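Side-chain contacts in malonyl CoA-acyl carrier protein transacylase (Burkholderia pseudomallei, PDB 3G87), which probably catalyses transfer of the malonyl group from malonyl-CoA to holo-acyl carrier protein, with release of coenzyme A: residues D31-A36 with N70-Y75; A38-S43 with T62-Y67; A98-A101 with D106-T109. One frame throughout, in Å; residues are numbered along the deposited sequence.

Contact 1 (D31-A36 with N70-Y75); sequences DLTAQA and NALTYY
Leu32 meets both Leu72 and Tyr75 through one methyl group. Its CD2 lies 3.4 Å from CE2 of Tyr75, at the same distance from the adjoining CD2 of that ring, and approaches the aromatic side obliquely. The same Leu32 CD2 is 4.0 Å from CD1 of Leu72, so one methyl touches both the ring and the aliphatic end, in directions nearly at right angles. Lower down the side chain, Leu32 CB comes within 4.1 Å of that same Leu72 CD1. The other branch of Leu72 turns to the next residue of the facing helix: its CD2 stands 4.1 Å from Thr33 OG1, and the two side chains cross at about a right angle.

Several features set these groups in place. The CG of Tyr75 stands opposite its own carbonyl carbon (chi1 -60°), and CD2 of the neighbouring Tyr74 lies 3.7 Å above one face of the Tyr75 ring, toward its rim. Phe107 and Leu100 also touch Tyr75, while Leu25 and Phe26 pack against Leu72. The Thr33 hydroxyl is hydrogen-bonded to the carbonyl oxygen of Phe26, ahead of helix 30-40.

Helices 30-40 and 59-81 run nearly antiparallel here, at 163°, and the axes of the two short segments approach to 11.7 Å. That is a wide spacing, bridged chiefly by Leu32, Leu72 and Tyr75, and only 138 Å² is buried between the segments. No hydrogen bond crosses between them, and the Thr33 oxygen finds its polar partner elsewhere; the attraction is therefore dispersive and hydrophobic, without the directionality of a polar link.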
loop_
_atom_site.group_PDB
_atom_site.type_symbol
_atom_site.label_atom_id
_atom_site.label_comp_id
_atom_site.label_asym_id
_atom_site.label_seq_id
_atom_site.Cartn_x
_atom_site.Cartn_y
_atom_site.Cartn_z
ATOM N N ASP A 31 -22.872 11.052 -1.235
ATOM C CA ASP A 31 -22.160 12.330 -1.505
ATOM C C ASP A 31 -20.631 12.171 -1.727
ATOM O O ASP A 31 -20.095 12.752 -2.657
ATOM C CB ASP A 31 -22.392 13.362 -0.415
ATOM C CG ASP A 31 -23.834 13.911 -0.398
ATOM O OD1 ASP A 31 -24.731 13.409 -1.151
ATOM O OD2 ASP A 31 -24.068 14.840 0.421
ATOM N N LEU A 32 -19.940 11.390 -0.893
ATOM C CA LEU A 32 -18.538 11.072 -1.130
ATOM C C LEU A 32 -18.422 10.432 -2.515
ATOM O O LEU A 32 -17.611 10.868 -3.325
ATOM C CB LEU A 32 -18.004 10.146 -0.024
ATOM C CG LEU A 32 -17.333 10.823 1.177
ATOM C CD1 LEU A 32 -17.990 12.116 1.518
ATOM C CD2 LEU A 32 -17.244 9.967 2.422
ATOM N N THR A 33 -19.291 9.459 -2.823
ATOM C CA THR A 33 -19.270 8.827 -4.141
ATOM C C THR A 33 -19.383 9.810 -5.307
ATOM O O THR A 33 -18.585 9.744 -6.256
ATOM C CB THR A 33 -20.301 7.731 -4.224
ATOM O OG1 THR A 33 -20.008 6.754 -3.230
ATOM C CG2 THR A 33 -20.279 7.045 -5.567
ATOM N N ALA A 34 -20.327 10.745 -5.238
ATOM C CA ALA A 34 -20.464 11.755 -6.291
ATOM C C ALA A 34 -19.239 12.644 -6.336
ATOM O O ALA A 34 -18.837 13.054 -7.428
ATOM C CB ALA A 34 -21.717 12.608 -6.101
ATOM N N GLN A 35 -18.655 12.960 -5.167
ATOM C CA GLN A 35 -17.404 13.707 -5.163
ATOM C C GLN A 35 -16.305 12.948 -5.901
ATOM O O GLN A 35 -15.471 13.553 -6.575
ATOM C CB GLN A 35 -16.896 14.002 -3.731
ATOM C CG GLN A 35 -17.748 14.960 -2.973
ATOM C CD GLN A 35 -17.284 15.132 -1.536
ATOM O OE1 GLN A 35 -16.335 14.480 -1.050
ATOM N NE2 GLN A 35 -17.949 16.036 -0.846
ATOM N N ALA A 36 -16.281 11.629 -5.738
ATOM C CA ALA A 36 -15.223 10.834 -6.354
ATOM C C ALA A 36 -15.459 10.753 -7.867
ATOM O O ALA A 36 -14.510 10.921 -8.623
ATOM C CB ALA A 36 -15.119 9.413 -5.710
ATOM N N ASN A 70 -11.256 1.794 0.596
ATOM C CA ASN A 70 -10.659 1.859 1.913
ATOM C C ASN A 70 -11.310 2.990 2.716
ATOM O O ASN A 70 -11.660 2.808 3.873
ATOM C CB ASN A 70 -9.151 2.115 1.814
ATOM C CG ASN A 70 -8.386 0.935 1.300
ATOM O OD1 ASN A 70 -8.939 -0.160 1.047
ATOM N ND2 ASN A 70 -7.078 1.134 1.127
ATOM N N ALA A 71 -11.429 4.175 2.135
ATOM C CA ALA A 71 -12.041 5.308 2.840
ATOM C C ALA A 71 -13.463 5.051 3.327
ATOM O O ALA A 71 -13.811 5.363 4.456
ATOM C CB ALA A 71 -12.048 6.529 1.928
ATOM N N LEU A 72 -14.316 4.545 2.459
ATOM C CA LEU A 72 -15.708 4.364 2.814
ATOM C C LEU A 72 -15.835 3.350 3.936
ATOM O O LEU A 72 -16.550 3.593 4.920
ATOM C CB LEU A 72 -16.484 3.939 1.570
ATOM C CG LEU A 72 -17.218 5.095 0.839
ATOM C CD1 LEU A 72 -16.439 6.423 0.734
ATOM C CD2 LEU A 72 -17.677 4.644 -0.526
ATOM N N THR A 73 -15.099 2.245 3.814
ATOM C CA THR A 73 -15.005 1.245 4.870
ATOM C C THR A 73 -14.553 1.898 6.164
ATOM O O THR A 73 -15.159 1.655 7.209
ATOM C CB THR A 73 -14.011 0.194 4.523
ATOM O OG1 THR A 73 -14.340 -0.313 3.245
ATOM C CG2 THR A 73 -14.099 -0.946 5.511
ATOM N N TYR A 74 -13.534 2.751 6.089
ATOM C CA TYR A 74 -13.079 3.489 7.260
ATOM C C TYR A 74 -14.195 4.381 7.884
ATOM O O TYR A 74 -14.436 4.328 9.088
ATOM C CB TYR A 74 -11.852 4.273 6.888
ATOM C CG TYR A 74 -11.526 5.407 7.830
ATOM C CD1 TYR A 74 -10.894 5.174 9.079
ATOM C CD2 TYR A 74 -11.819 6.740 7.464
ATOM C CE1 TYR A 74 -10.630 6.262 9.950
ATOM C CE2 TYR A 74 -11.550 7.783 8.320
ATOM C CZ TYR A 74 -10.964 7.546 9.530
ATOM O OH TYR A 74 -10.716 8.606 10.316
ATOM N N TYR A 75 -14.876 5.190 7.071
ATOM C CA TYR A 75 -16.050 5.929 7.556
ATOM C C TYR A 75 -17.173 5.041 8.102
ATOM O O TYR A 75 -17.712 5.349 9.149
ATOM C CB TYR A 75 -16.610 6.853 6.500
ATOM C CG TYR A 75 -15.637 7.914 5.998
ATOM C CD1 TYR A 75 -14.926 8.767 6.889
ATOM C CD2 TYR A 75 -15.417 8.056 4.630
ATOM C CE1 TYR A 75 -14.046 9.715 6.409
ATOM C CE2 TYR A 75 -14.520 8.999 4.158
ATOM C CZ TYR A 75 -13.871 9.830 5.034
ATOM O OH TYR A 75 -13.025 10.770 4.488
#

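Contact 2 (A38-S43 with T62-Y67); sequences AVLGYS and TQPALY
The C-terminal end of helix 30-40 packs here on the proline kink of helix 59-81: Leu40 points at Pro64, and the far end of Tyr42 also reaches it. Two pieces of backbone evidence define the site. Gly41 is the first residue to leave helical geometry and has a positive phi (81°), which turns the chain out of the helix; on the other side, the nitrogen of Pro64 makes no bond to the preceding turn, and the helix bends there. The facing backbones are well separated, the CA atoms of Leu40 and Pro64 being 8.3 Å apart, and side chains span the distance. Leu40 reaches across with one branch. Its CD2 lies 3.8 Å from CB of Pro64 and 4.0 Å from CG of the same ring, in an oblique approach. Tyr42 follows after the turn and comes at about a right angle; its CG sits between its backbone N and carbonyl carbon (chi1 56°), which folds the ring back over Leu40. Leu47 of helix 44-50 also touches Tyr42. The phenol oxygen merely packs against the proline: Tyr42 OH is 3.9 Å from both CB and CG of Pro64. Within the same segment, Leu40 CB lies 4.0 Å above the centre of one face of the Tyr42 ring.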
loop_
_atom_site.group_PDB
_atom_site.type_symbol
_atom_site.label_atom_id
_atom_site.label_comp_id
_atom_site.label_asym_id
_atom_site.label_seq_id
_atom_site.Cartn_x
_atom_site.Cartn_y
_atom_site.Cartn_z
ATOM N N ALA A 38 -16.815 12.985 -9.674
ATOM C CA ALA A 38 -16.468 14.267 -10.312
ATOM C C ALA A 38 -14.954 14.480 -10.422
ATOM O O ALA A 38 -14.484 15.185 -11.322
ATOM C CB ALA A 38 -17.177 15.463 -9.610
ATOM N N VAL A 39 -14.177 13.874 -9.512
ATOM C CA VAL A 39 -12.742 14.087 -9.506
ATOM C C VAL A 39 -12.117 13.254 -10.632
ATOM O O VAL A 39 -11.190 13.676 -11.360
ATOM C CB VAL A 39 -12.142 13.702 -8.139
ATOM C CG1 VAL A 39 -10.645 13.381 -8.293
ATOM C CG2 VAL A 39 -12.374 14.833 -7.047
ATOM N N LEU A 40 -12.694 12.067 -10.789
ATOM C CA LEU A 40 -12.166 11.018 -11.614
ATOM C C LEU A 40 -12.706 11.060 -13.043
ATOM O O LEU A 40 -11.987 10.678 -13.987
ATOM C CB LEU A 40 -12.544 9.688 -10.975
ATOM C CG LEU A 40 -11.741 9.281 -9.743
ATOM C CD1 LEU A 40 -12.442 8.112 -9.141
ATOM C CD2 LEU A 40 -10.296 8.872 -10.036
ATOM N N GLY A 41 -13.940 11.544 -13.210
ATOM C CA GLY A 41 -14.539 11.624 -14.531
ATOM C C GLY A 41 -15.117 10.286 -14.979
ATOM O O GLY A 41 -15.366 10.088 -16.157
ATOM N N TYR A 42 -15.363 9.366 -14.040
ATOM C CA TYR A 42 -16.087 8.124 -14.342
ATOM C C TYR A 42 -16.738 7.608 -13.075
ATOM O O TYR A 42 -16.481 8.141 -11.982
ATOM C CB TYR A 42 -15.143 7.081 -14.952
ATOM C CG TYR A 42 -13.934 6.739 -14.123
ATOM C CD1 TYR A 42 -14.063 5.927 -12.976
ATOM C CD2 TYR A 42 -12.671 7.184 -14.491
ATOM C CE1 TYR A 42 -12.988 5.590 -12.202
ATOM C CE2 TYR A 42 -11.576 6.853 -13.738
ATOM C CZ TYR A 42 -11.740 6.041 -12.573
ATOM O OH TYR A 42 -10.665 5.677 -11.796
ATOM N N SER A 43 -17.580 6.586 -13.180
ATOM C CA SER A 43 -18.280 6.109 -11.996
ATOM C C SER A 43 -17.377 5.199 -11.182
ATOM O O SER A 43 -16.933 4.179 -11.673
ATOM C CB SER A 43 -19.552 5.348 -12.366
ATOM O OG SER A 43 -20.257 4.940 -11.173
ATOM N N THR A 62 -6.945 0.649 -10.416
ATOM C CA THR A 62 -6.789 -0.020 -9.145
ATOM C C THR A 62 -6.662 0.904 -7.941
ATOM O O THR A 62 -7.226 0.667 -6.920
ATOM C CB THR A 62 -5.544 -0.884 -9.150
ATOM O OG1 THR A 62 -5.499 -1.655 -10.319
ATOM C CG2 THR A 62 -5.576 -1.796 -8.002
ATOM N N GLN A 63 -5.883 1.948 -8.117
ATOM C CA GLN A 63 -5.485 2.841 -7.059
ATOM C C GLN A 63 -6.604 3.737 -6.530
ATOM O O GLN A 63 -6.811 3.769 -5.351
ATOM C CB GLN A 63 -4.229 3.597 -7.448
ATOM C CG GLN A 63 -2.926 2.834 -7.255
ATOM C CD GLN A 63 -1.712 3.682 -7.372
ATOM O OE1 GLN A 63 -0.844 3.403 -8.143
ATOM N NE2 GLN A 63 -1.662 4.740 -6.630
ATOM N N PRO A 64 -7.342 4.396 -7.416
ATOM C CA PRO A 64 -8.528 5.108 -6.999
ATOM C C PRO A 64 -9.573 4.202 -6.430
ATOM O O PRO A 64 -10.181 4.614 -5.516
ATOM C CB PRO A 64 -9.013 5.738 -8.280
ATOM C CG PRO A 64 -7.899 5.841 -9.067
ATOM C CD PRO A 64 -7.059 4.720 -8.809
ATOM N N ALA A 65 -9.721 3.004 -6.967
ATOM C CA ALA A 65 -10.638 1.978 -6.440
ATOM C C ALA A 65 -10.335 1.609 -5.007
ATOM O O ALA A 65 -11.213 1.638 -4.153
ATOM C CB ALA A 65 -10.598 0.736 -7.303
ATOM N N LEU A 66 -9.092 1.245 -4.741
ATOM C CA LEU A 66 -8.647 0.956 -3.382
ATOM C C LEU A 66 -8.900 2.099 -2.422
ATOM O O LEU A 66 -9.513 1.903 -1.367
ATOM C CB LEU A 66 -7.163 0.603 -3.388
ATOM C CG LEU A 66 -6.870 -0.736 -4.078
ATOM C CD1 LEU A 66 -5.348 -0.880 -4.264
ATOM C CD2 LEU A 66 -7.473 -1.939 -3.314
ATOM N N TYR A 67 -8.461 3.289 -2.807
ATOM C CA TYR A 67 -8.551 4.456 -1.955
ATOM C C TYR A 67 -9.976 4.720 -1.515
ATOM O O TYR A 67 -10.224 4.962 -0.328
ATOM C CB TYR A 67 -7.979 5.709 -2.666
ATOM C CG TYR A 67 -8.147 7.021 -1.878
ATOM C CD1 TYR A 67 -7.213 7.400 -0.889
ATOM C CD2 TYR A 67 -9.232 7.865 -2.114
ATOM C CE1 TYR A 67 -7.355 8.589 -0.167
ATOM C CE2 TYR A 67 -9.422 9.053 -1.362
ATOM C CZ TYR A 67 -8.461 9.425 -0.424
ATOM O OH TYR A 67 -8.619 10.596 0.295
#

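Contact 3 (A98-A101 with D106-T109); sequences ALLA and DFET
Leu100, near the end of helix 94-101, reaches over the peptide link between Asp106 and Phe107, where helix 107-123 begins. From CA its CB points toward that second segment, and with CG anti to the backbone N (chi1 175°) the chain extends across the turn. CB and CG serve as the spacer: CG is still 5.0 Å from the Phe107 N, and the contact is made by the two methyls. The first settles on the backbone, Leu100 CD1 lying 3.6 Å from Asp106 C and 3.7 Å from Phe107 N. Its height above the peptide plane, about 3.5 Å, nearly equals those separations, so the methyl rests on the flat face of the peptide group. The second, CD2, parts from it toward the aromatic side and meets the Phe107 ring at its edge, near the ring plane, with CD1 of Phe107 4.4 Å away. Tyr67 and Tyr75 of helix 59-81 also touch Leu100, and Leu32 touches Phe107, so this leucine contributes to a layer of side chains shared among several helices.

The partner segment is held in shape by Asp106 at the N-cap. Its CB points away from Leu100, and its OD1 takes two bonds: one from the backbone N of Thr109, 3.0 Å long and nearly along the C-O axis, and one from Thr109 OG1 at 2.8 Å, arriving from above the carboxylate plane. This double grip fixes the carboxylate over the first turn and satisfies an amide that has no full helical partner. The whole is an N-capped helix start, its first peptide packed by Leu100, joined through residues 102-106 to the preceding helix of the acyltransferase domain.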
loop_
_atom_site.group_PDB
_atom_site.type_symbol
_atom_site.label_atom_id
_atom_site.label_comp_id
_atom_site.label_asym_id
_atom_site.label_seq_id
_atom_site.Cartn_x
_atom_site.Cartn_y
_atom_site.Cartn_z
ATOM N N ALA A 98 -4.339 6.141 5.363
ATOM C CA ALA A 98 -3.760 6.433 6.722
ATOM C C ALA A 98 -3.630 7.940 6.926
ATOM O O ALA A 98 -4.036 8.468 7.959
ATOM C CB ALA A 98 -2.357 5.774 6.890
ATOM N N LEU A 99 -3.011 8.623 5.954
ATOM C CA LEU A 99 -2.876 10.079 5.985
ATOM C C LEU A 99 -4.256 10.751 6.018
ATOM O O LEU A 99 -4.446 11.734 6.771
ATOM C CB LEU A 99 -2.038 10.593 4.805
ATOM C CG LEU A 99 -0.561 10.156 4.752
ATOM C CD1 LEU A 99 0.132 10.561 3.417
ATOM C CD2 LEU A 99 0.198 10.719 6.001
ATOM N N LEU A 100 -5.234 10.185 5.280
ATOM C CA LEU A 100 -6.604 10.700 5.323
ATOM C C LEU A 100 -7.192 10.629 6.750
ATOM O O LEU A 100 -7.680 11.626 7.271
ATOM C CB LEU A 100 -7.495 9.931 4.349
ATOM C CG LEU A 100 -8.967 10.317 4.410
ATOM C CD1 LEU A 100 -9.206 11.785 4.036
ATOM C CD2 LEU A 100 -9.831 9.365 3.494
ATOM N N ALA A 101 -7.125 9.438 7.366
ATOM C CA ALA A 101 -7.602 9.235 8.723
ATOM C C ALA A 101 -6.820 10.010 9.743
ATOM O O ALA A 101 -7.320 10.200 10.808
ATOM C CB ALA A 101 -7.620 7.751 9.089
ATOM N N ASP A 106 -8.328 16.249 3.067
ATOM C CA ASP A 106 -9.668 15.731 3.009
ATOM C C ASP A 106 -9.837 14.639 1.970
ATOM O O ASP A 106 -8.932 14.316 1.298
ATOM C CB ASP A 106 -10.701 16.835 2.878
ATOM C CG ASP A 106 -10.602 17.613 1.631
ATOM O OD1 ASP A 106 -10.031 17.233 0.674
ATOM O OD2 ASP A 106 -11.164 18.643 1.598
ATOM N N PHE A 107 -11.027 14.096 1.870
ATOM C CA PHE A 107 -11.314 12.970 1.006
ATOM C C PHE A 107 -11.011 13.251 -0.455
ATOM O O PHE A 107 -10.361 12.506 -1.080
ATOM C CB PHE A 107 -12.731 12.482 1.211
ATOM C CG PHE A 107 -13.184 11.479 0.222
ATOM C CD1 PHE A 107 -12.731 10.195 0.256
ATOM C CD2 PHE A 107 -14.079 11.815 -0.747
ATOM C CE1 PHE A 107 -13.159 9.307 -0.640
ATOM C CE2 PHE A 107 -14.492 10.911 -1.630
ATOM C CZ PHE A 107 -14.030 9.659 -1.578
ATOM N N GLU A 108 -11.471 14.365 -0.958
ATOM C CA GLU A 108 -11.238 14.761 -2.316
ATOM C C GLU A 108 -9.787 15.013 -2.622
ATOM O O GLU A 108 -9.332 14.719 -3.670
ATOM C CB GLU A 108 -12.027 16.018 -2.666
ATOM C CG GLU A 108 -13.449 15.826 -2.934
ATOM C CD GLU A 108 -14.272 17.101 -2.724
ATOM O OE1 GLU A 108 -13.910 17.915 -1.889
ATOM O OE2 GLU A 108 -15.267 17.287 -3.403
ATOM N N THR A 109 -9.071 15.567 -1.679
ATOM C CA THR A 109 -7.720 15.933 -1.927
ATOM C C THR A 109 -6.864 14.682 -2.023
ATOM O O THR A 109 -6.012 14.624 -2.828
ATOM C CB THR A 109 -7.191 16.918 -0.885
ATOM O OG1 THR A 109 -7.922 18.112 -0.936
ATOM C CG2 THR A 109 -5.796 17.258 -1.145
#

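Contacts 1 and 2 are successive points on one helix pair: helix 30-40 lies along helix 59-81, and the centres of the two contacts are about 10 Å apart. Because the pair is antiparallel, contact 2 falls within the span of chain that contact 1 closes. Contact 3 comes later in the sequence; its centre is about 10 Å from that of contact 1 and 14 Å from that of contact 2. Direct touches tie contact 3 to each of the others, including Tyr67 OH to Phe107 O at 2.9 Å, probably a hydrogen bond. Together they pack helices 30-40, 59-81, 94-101 and 107-123 against one another; helix 94-101 follows strand 87-90 and a Gly90-Ser92-Gly94 turn consistent with the nucleophile elbow of acyltransferases.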